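Local coordinates for protein porin (Rhodobacter capsulatus, PDB 3POR) that forms, as a homotrimer of beta barrels, outer-membrane channels through which small hydrophilic solutes of up to about 0.6 kDa diffuse passively, at the interface of chains A and B. Residues are numbered along the deposited sequence; one frame, centred on the assembly and turned at random. Chains: chain A/B, Porin.

The interface of chains A and B. Residues chain A 32-33, 41-42; chain B 273-274, 299-301.
A:Phe41 of one porin subunit lies against B:Phe299 and B:Phe301 of its neighbour, a worked example of how aromatic side chains on adjoining beta barrels pack a subunit interface. The rings of A:Phe41 and B:Phe299 are stacked, their planes only 15° apart and their centroids 4.5 Å from each other. The two side chains run past one another in opposite directions, so the overlap is displaced: the methylene CB of A:Phe41 sits over the face of B:Phe299, towards its rim, while CD1 of A:Phe41 comes within 3.6 Å of CG of B:Phe299. What lies over the partner ring is therefore the root of the A:Phe41 side chain together with one flank of its ring.

That same flank also meets B:Phe301, whose CE1 is 3.5 Å from CE1 of A:Phe41. At the edge of B:Phe301 facing chain A, CD1 has the backbone carbonyl O of A:Ser32 in the ring plane, 3.4 Å away, and CE1 lies 3.8 Å from CA of A:Gly42. The far end of A:Phe41 points to the loop of B:Gly273 and B:Gly274, with CZ 3.4 Å from the carbonyl O of B:Gly273.

Further out, side-chain torsions and the neighbouring strand help to place the rings. A:Phe41 holds CG between its backbone N and carbonyl carbon (chi1 61°), which helps to bring its ring alongside B:Phe299. On strand 19-34, the carbonyl C of A:Gly33 lies over the opposite face of the A:Phe41 ring, near its rim, 3.6 Å above the plane; the ring is thus held between its own chain and B:Phe299. B:Phe299 lies on strand 292-300, and B:Phe301 is the chain terminus just beyond it.

The patch thus fits strands 19-34 and 40-46 of one barrel against the C-terminal end of the next, contributing to the homotrimer in which the channels are assembled.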
# COMPACT_ATOMS: atom_id res chain seq x y z
N SER A 32 -13.97 14.20 -1.26
CA SER A 32 -15.02 15.15 -0.73
C SER A 32 -16.38 14.99 -1.39
O SER A 32 -16.49 14.26 -2.42
CB SER A 32 -14.56 16.59 -0.89
OG SER A 32 -13.85 16.62 -2.12
N GLY A 33 -17.41 15.55 -0.74
CA GLY A 33 -18.80 15.50 -1.17
C GLY A 33 -19.66 16.44 -0.32
O GLY A 33 -19.21 16.87 0.77
N PHE A 41 -18.55 16.34 3.75
CA PHE A 41 -18.08 15.12 4.31
C PHE A 41 -16.87 14.78 3.51
O PHE A 41 -16.71 15.25 2.39
CB PHE A 41 -19.18 14.04 4.21
CG PHE A 41 -19.74 13.59 2.87
CD1 PHE A 41 -19.04 12.73 2.06
CD2 PHE A 41 -20.96 14.07 2.45
CE1 PHE A 41 -19.54 12.35 0.84
CE2 PHE A 41 -21.45 13.69 1.23
CZ PHE A 41 -20.74 12.83 0.43
N GLY A 42 -15.95 13.99 4.02
CA GLY A 42 -14.77 13.61 3.25
C GLY A 42 -13.92 12.63 4.01
O GLY A 42 -14.32 12.20 5.09
N GLY B 273 -26.05 12.91 -2.35
CA GLY B 273 -24.71 13.44 -2.50
C GLY B 273 -23.62 12.40 -2.29
O GLY B 273 -22.43 12.68 -2.53
N GLY B 274 -24.03 11.21 -1.85
CA GLY B 274 -23.11 10.13 -1.63
C GLY B 274 -23.06 9.78 -0.15
O GLY B 274 -22.30 8.87 0.15
N PHE B 299 -20.27 6.95 3.00
CA PHE B 299 -19.95 8.04 2.09
C PHE B 299 -19.39 7.41 0.87
O PHE B 299 -18.65 6.48 1.03
CB PHE B 299 -18.87 8.87 2.57
CG PHE B 299 -19.11 9.65 3.85
CD1 PHE B 299 -20.34 10.15 4.17
CD2 PHE B 299 -18.03 9.88 4.70
CE1 PHE B 299 -20.46 10.86 5.35
CE2 PHE B 299 -18.16 10.59 5.87
CZ PHE B 299 -19.39 11.08 6.20
N LYS B 300 -19.68 7.83 -0.34
CA LYS B 300 -19.19 7.20 -1.56
C LYS B 300 -18.52 8.37 -2.29
O LYS B 300 -19.13 9.45 -2.23
CB LYS B 300 -20.37 6.70 -2.32
CG LYS B 300 -20.71 5.21 -2.35
CD LYS B 300 -19.51 4.34 -2.90
CE LYS B 300 -18.71 4.74 -4.23
NZ LYS B 300 -17.40 4.08 -4.36
N PHE B 301 -17.32 8.33 -2.88
CA PHE B 301 -16.72 9.47 -3.50
C PHE B 301 -16.27 9.03 -4.90
O PHE B 301 -16.39 7.86 -5.26
CB PHE B 301 -15.50 9.94 -2.80
CG PHE B 301 -15.65 10.09 -1.32
CD1 PHE B 301 -16.10 11.26 -0.80
CD2 PHE B 301 -15.32 9.04 -0.48
CE1 PHE B 301 -16.22 11.37 0.56
CE2 PHE B 301 -15.45 9.16 0.89
CZ PHE B 301 -15.90 10.32 1.42
OXT PHE B 301 -15.82 9.86 -5.68